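Local atomic coordinates of MaoC domain protein dehydratase (Chloroflexus aurantiacus, PDB entry 4E3E), a protein that catalyses the reversible dehydration of beta-methylmalyl-CoA to mesaconyl-CoA in the glyoxylate assimilation cycle. Residues 190-202 / 342-352. Residues are numbered along the deposited sequence; the frame is centred on the assembly and turned at random.
Sequences AGSNYLWDDYEVG and FDYTVLMPRRG
Asp-198 OD2 is gripped by two donors. Arg-351 NH2 reaches Asp-198 OD2 at 2.7 Å on the syn lone pair, and the backbone N of Leu-195 comes to it on the anti side, tilted out of the carboxylate plane. Arg-351 NH1 donates to Asp-198 OD1 at 2.8 Å, making an end-on, two-nitrogen salt bridge with carboxylate and guanidinium nearly coplanar. Water 1 bridges Arg-351 NH2 and Asn-193 O. Were Asp-198 an alanine, Arg-351 would probably lose its salt-bridge partner and the N-H of Leu-195 its acceptor. Asp-197 takes the backbone instead: its OD1 accepts from Arg-351 N at 2.8 Å, nearly straight at 174°, on the syn side but well out of the carboxylate plane. Its OD2 shares water 2 with Arg-350 NE and Arg-351 O. The loop here forms a short 3-10 turn, 196-198, that docks on the C-terminal end of strand 338-349, part of the long antiparallel sheet of this HotDog-clan hydratase. Trp-196 N donates to Pro-349 O at 3.1 Å. With CG anti to the backbone N (chi1 178°), the Trp-196 indole runs alongside the Arg-350 chain. Arg-350 CD lies over the six-membered ring of Trp-196 in a CH-pi contact, 3.9 Å from its centroid. Ring and guanidinium planes are 26° apart. The indole NE1 donates to Ala-309 O. Leu-195 CD2 packs on Pro-349 CB at 4.1 Å. Selenomethionine Met-348 SE meets Tyr-199 CE1 at 3.4 Å in an oblique Met-aromatic contact. Tyr-199 OH hydrogen-bonds to Gly-264 O, and Lys-4 of the second subunit makes a cation-pi contact with the Tyr-199 ring.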
loop_
_atom_site.group_PDB
_atom_site.type_symbol
_atom_site.label_atom_id
_atom_site.label_comp_id
_atom_site.label_asym_id
_atom_site.label_seq_id
_atom_site.Cartn_x
_atom_site.Cartn_y
_atom_site.Cartn_z
ATOM N N ALA A 190 -9.230 -23.966 3.708
ATOM C CA ALA A 190 -8.615 -23.868 2.393
ATOM C C ALA A 190 -9.583 -23.222 1.401
ATOM O O ALA A 190 -9.177 -22.421 0.572
ATOM C CB ALA A 190 -8.169 -25.226 1.894
ATOM N N GLY A 191 -10.863 -23.576 1.500
ATOM C CA GLY A 191 -11.883 -22.949 0.684
ATOM C C GLY A 191 -12.542 -23.847 -0.349
ATOM O O GLY A 191 -13.361 -23.377 -1.133
ATOM N N SER A 192 -12.197 -25.129 -0.367
ATOM C CA SER A 192 -12.839 -26.057 -1.302
ATOM C C SER A 192 -12.755 -27.489 -0.824
ATOM O O SER A 192 -11.810 -27.868 -0.128
ATOM C CB SER A 192 -12.225 -25.945 -2.709
ATOM O OG SER A 192 -12.839 -26.852 -3.610
ATOM N N ASN A 193 -13.760 -28.275 -1.197
ATOM C CA ASN A 193 -13.749 -29.719 -0.983
ATOM C C ASN A 193 -13.059 -30.480 -2.108
ATOM O O ASN A 193 -12.684 -31.633 -1.927
ATOM C CB ASN A 193 -15.172 -30.248 -0.784
ATOM C CG ASN A 193 -15.801 -29.730 0.490
ATOM O OD1 ASN A 193 -15.145 -29.653 1.532
ATOM N ND2 ASN A 193 -17.075 -29.359 0.416
ATOM N N TYR A 194 -12.871 -29.820 -3.251
ATOM C CA TYR A 194 -12.246 -30.435 -4.418
ATOM C C TYR A 194 -10.737 -30.594 -4.263
ATOM O O TYR A 194 -10.006 -29.623 -4.093
ATOM C CB TYR A 194 -12.598 -29.650 -5.692
ATOM C CG TYR A 194 -14.077 -29.719 -6.028
ATOM C CD1 TYR A 194 -14.642 -30.892 -6.538
ATOM C CD2 TYR A 194 -14.913 -28.624 -5.827
ATOM C CE1 TYR A 194 -15.997 -30.969 -6.845
ATOM C CE2 TYR A 194 -16.270 -28.693 -6.129
ATOM C CZ TYR A 194 -16.804 -29.866 -6.635
ATOM O OH TYR A 194 -18.145 -29.938 -6.936
ATOM N N LEU A 195 -10.285 -31.840 -4.331
ATOM C CA LEU A 195 -8.863 -32.164 -4.221
ATOM C C LEU A 195 -8.313 -32.633 -5.575
ATOM O O LEU A 195 -9.036 -32.663 -6.578
ATOM C CB LEU A 195 -8.629 -33.198 -3.101
ATOM C CG LEU A 195 -8.983 -32.709 -1.696
ATOM C CD1 LEU A 195 -8.854 -33.830 -0.662
ATOM C CD2 LEU A 195 -8.118 -31.513 -1.299
ATOM N N TRP A 196 -7.031 -32.973 -5.602
ATOM C CA TRP A 196 -6.341 -33.388 -6.830
ATOM C C TRP A 196 -7.101 -34.460 -7.568
ATOM O O TRP A 196 -7.288 -34.376 -8.788
ATOM C CB TRP A 196 -4.940 -33.850 -6.455
ATOM C CG TRP A 196 -4.040 -34.386 -7.549
ATOM C CD1 TRP A 196 -3.196 -33.660 -8.405
ATOM C CD2 TRP A 196 -3.788 -35.807 -7.868
ATOM N NE1 TRP A 196 -2.488 -34.518 -9.227
ATOM C CE2 TRP A 196 -2.796 -35.818 -8.949
ATOM C CE3 TRP A 196 -4.288 -37.022 -7.395
ATOM C CZ2 TRP A 196 -2.335 -37.009 -9.513
ATOM C CZ3 TRP A 196 -3.811 -38.212 -7.965
ATOM C CH2 TRP A 196 -2.865 -38.202 -9.005
ATOM N N ASP A 197 -7.572 -35.458 -6.824
ATOM C CA ASP A 197 -8.325 -36.577 -7.380
ATOM C C ASP A 197 -9.590 -36.153 -8.122
ATOM O O ASP A 197 -10.030 -36.867 -9.015
ATOM C CB ASP A 197 -8.703 -37.576 -6.278
ATOM C CG ASP A 197 -7.543 -37.869 -5.335
ATOM O OD1 ASP A 197 -7.052 -36.927 -4.677
ATOM O OD2 ASP A 197 -7.128 -39.044 -5.246
ATOM N N ASP A 198 -10.159 -35.001 -7.769
ATOM C CA ASP A 198 -11.489 -34.620 -8.257
ATOM C C ASP A 198 -11.479 -33.801 -9.545
ATOM O O ASP A 198 -12.523 -33.611 -10.171
ATOM C CB ASP A 198 -12.270 -33.870 -7.167
ATOM C CG ASP A 198 -12.253 -34.595 -5.837
ATOM O OD1 ASP A 198 -12.493 -35.821 -5.811
ATOM O OD2 ASP A 198 -11.993 -33.932 -4.811
ATOM N N TYR A 199 -10.308 -33.309 -9.936
ATOM C CA TYR A 199 -10.189 -32.528 -11.161
ATOM C C TYR A 199 -10.089 -33.449 -12.378
ATOM O O TYR A 199 -9.480 -34.518 -12.307
ATOM C CB TYR A 199 -9.017 -31.543 -11.048
ATOM C CG TYR A 199 -9.375 -30.363 -10.184
ATOM C CD1 TYR A 199 -9.211 -30.410 -8.795
ATOM C CD2 TYR A 199 -9.940 -29.207 -10.749
ATOM C CE1 TYR A 199 -9.573 -29.335 -7.998
ATOM C CE2 TYR A 199 -10.309 -28.127 -9.956
ATOM C CZ TYR A 199 -10.114 -28.195 -8.590
ATOM O OH TYR A 199 -10.469 -27.130 -7.814
ATOM N N GLU A 200 -10.730 -33.050 -13.475
ATOM C CA GLU A 200 -10.770 -33.848 -14.696
ATOM C C GLU A 200 -9.892 -33.210 -15.755
ATOM O O GLU A 200 -10.059 -32.027 -16.073
ATOM C CB GLU A 200 -12.205 -33.967 -15.221
ATOM C CG GLU A 200 -13.133 -34.760 -14.313
ATOM C CD GLU A 200 -14.598 -34.408 -14.507
ATOM O OE1 GLU A 200 -15.033 -34.219 -15.668
ATOM O OE2 GLU A 200 -15.322 -34.322 -13.491
ATOM N N VAL A 201 -8.959 -33.990 -16.298
ATOM C CA VAL A 201 -8.062 -33.504 -17.352
ATOM C C VAL A 201 -8.919 -33.070 -18.542
ATOM O O VAL A 201 -9.817 -33.800 -18.961
ATOM C CB VAL A 201 -7.055 -34.593 -17.766
ATOM C CG1 VAL A 201 -6.244 -34.143 -18.975
ATOM C CG2 VAL A 201 -6.129 -34.949 -16.591
ATOM N N GLY A 202 -8.681 -31.879 -19.025
ATOM C CA GLY A 202 -9.461 -31.292 -20.081
ATOM C C GLY A 202 -10.625 -30.440 -19.644
ATOM O O GLY A 202 -11.172 -29.731 -20.426
ATOM N N PHE A 342 -1.234 -18.386 -19.920
ATOM C CA PHE A 342 -0.259 -18.713 -18.871
ATOM C C PHE A 342 -0.349 -20.202 -18.558
ATOM O O PHE A 342 -1.414 -20.693 -18.201
ATOM C CB PHE A 342 -0.562 -17.860 -17.617
ATOM C CG PHE A 342 0.444 -18.004 -16.491
ATOM C CD1 PHE A 342 1.797 -17.735 -16.689
ATOM C CD2 PHE A 342 0.018 -18.360 -15.200
ATOM C CE1 PHE A 342 2.712 -17.861 -15.634
ATOM C CE2 PHE A 342 0.930 -18.484 -14.141
ATOM C CZ PHE A 342 2.275 -18.235 -14.368
ATOM N N ASP A 343 0.767 -20.916 -18.694
ATOM C CA ASP A 343 0.797 -22.370 -18.592
ATOM C C ASP A 343 1.775 -22.682 -17.469
ATOM O O ASP A 343 2.956 -22.351 -17.552
ATOM C CB ASP A 343 1.259 -22.938 -19.965
ATOM C CG ASP A 343 1.652 -24.431 -19.942
ATOM O OD1 ASP A 343 1.657 -25.141 -18.897
ATOM O OD2 ASP A 343 1.983 -24.914 -21.039
ATOM N N TYR A 344 1.281 -23.307 -16.405
ATOM C CA TYR A 344 2.064 -23.470 -15.201
ATOM C C TYR A 344 1.628 -24.730 -14.491
ATOM O O TYR A 344 0.664 -25.393 -14.898
ATOM C CB TYR A 344 1.921 -22.234 -14.280
ATOM C CG TYR A 344 0.493 -21.928 -13.858
ATOM C CD1 TYR A 344 -0.457 -21.502 -14.798
ATOM C CD2 TYR A 344 0.079 -22.086 -12.523
ATOM C CE1 TYR A 344 -1.766 -21.227 -14.429
ATOM C CE2 TYR A 344 -1.238 -21.813 -12.145
ATOM C CZ TYR A 344 -2.158 -21.376 -13.111
ATOM O OH TYR A 344 -3.470 -21.099 -12.758
ATOM N N THR A 345 2.348 -25.063 -13.434
ATOM C CA THR A 345 2.101 -26.278 -12.690
ATOM C C THR A 345 1.890 -25.950 -11.213
ATOM O O THR A 345 2.731 -25.280 -10.570
ATOM C CB THR A 345 3.268 -27.258 -12.852
ATOM O OG1 THR A 345 3.407 -27.594 -14.237
ATOM C CG2 THR A 345 3.026 -28.537 -12.054
ATOM N N VAL A 346 0.766 -26.430 -10.685
ATOM C CA VAL A 346 0.413 -26.201 -9.288
ATOM C C VAL A 346 0.559 -27.501 -8.513
ATOM O O VAL A 346 0.533 -28.598 -9.091
ATOM C CB VAL A 346 -1.026 -25.670 -9.141
ATOM C CG1 VAL A 346 -1.166 -24.309 -9.826
ATOM C CG2 VAL A 346 -2.035 -26.672 -9.724
ATOM N N LEU A 347 0.741 -27.379 -7.208
ATOM C CA LEU A 347 0.685 -28.525 -6.321
ATOM C C LEU A 347 -0.680 -28.500 -5.636
ATOM O O LEU A 347 -1.160 -27.424 -5.268
ATOM C CB LEU A 347 1.806 -28.466 -5.275
ATOM C CG LEU A 347 3.255 -28.325 -5.768
ATOM C CD1 LEU A 347 4.211 -28.173 -4.591
ATOM C CD2 LEU A 347 3.667 -29.506 -6.638
HETATM N N MSE A 348 -1.294 -29.672 -5.463
HETATM C CA MSE A 348 -2.596 -29.780 -4.781
HETATM C C MSE A 348 -2.627 -31.010 -3.896
HETATM O O MSE A 348 -2.185 -32.078 -4.314
HETATM C CB MSE A 348 -3.697 -29.854 -5.841
HETATM C CG MSE A 348 -5.078 -30.007 -5.206
HETATM SE SE MSE A 348 -6.527 -29.822 -6.543
HETATM C CE MSE A 348 -6.375 -27.966 -7.236
ATOM N N PRO A 349 -3.172 -30.888 -2.666
ATOM C CA PRO A 349 -3.299 -32.062 -1.809
ATOM C C PRO A 349 -4.126 -33.156 -2.477
ATOM O O PRO A 349 -5.065 -32.865 -3.243
ATOM C CB PRO A 349 -4.051 -31.536 -0.591
ATOM C CG PRO A 349 -3.778 -30.075 -0.583
ATOM C CD PRO A 349 -3.711 -29.677 -2.018
ATOM N N ARG A 350 -3.766 -34.396 -2.189
ATOM C CA ARG A 350 -4.509 -35.575 -2.667
ATOM C C ARG A 350 -5.396 -36.177 -1.573
ATOM O O ARG A 350 -5.139 -35.987 -0.383
ATOM C CB ARG A 350 -3.537 -36.641 -3.154
ATOM C CG ARG A 350 -2.775 -36.248 -4.401
ATOM C CD ARG A 350 -1.814 -37.347 -4.842
ATOM N NE ARG A 350 -2.449 -38.664 -4.947
ATOM C CZ ARG A 350 -1.892 -39.723 -5.528
ATOM N NH1 ARG A 350 -0.687 -39.643 -6.072
ATOM N NH2 ARG A 350 -2.550 -40.876 -5.570
ATOM N N ARG A 351 -6.437 -36.902 -1.971
ATOM C CA ARG A 351 -7.273 -37.590 -0.988
ATOM C C ARG A 351 -6.509 -38.742 -0.332
ATOM O O ARG A 351 -5.749 -39.447 -0.993
ATOM C CB ARG A 351 -8.577 -38.078 -1.610
ATOM C CG ARG A 351 -9.603 -38.520 -0.574
ATOM C CD ARG A 351 -11.019 -38.439 -1.107
ATOM N NE ARG A 351 -11.460 -37.062 -1.264
ATOM C CZ ARG A 351 -11.716 -36.477 -2.426
ATOM N NH1 ARG A 351 -11.586 -37.153 -3.570
ATOM N NH2 ARG A 351 -12.115 -35.216 -2.434
ATOM N N GLY A 352 -6.702 -38.912 0.972
ATOM C CA GLY A 352 -5.978 -39.921 1.732
ATOM C C GLY A 352 -6.900 -40.982 2.288
ATOM O O GLY A 352 -7.265 -41.920 1.583
HETATM O O HOH W 1 -12.798 -33.668 -0.086
HETATM O O HOH W 2 -4.964 -39.742 -4.013
#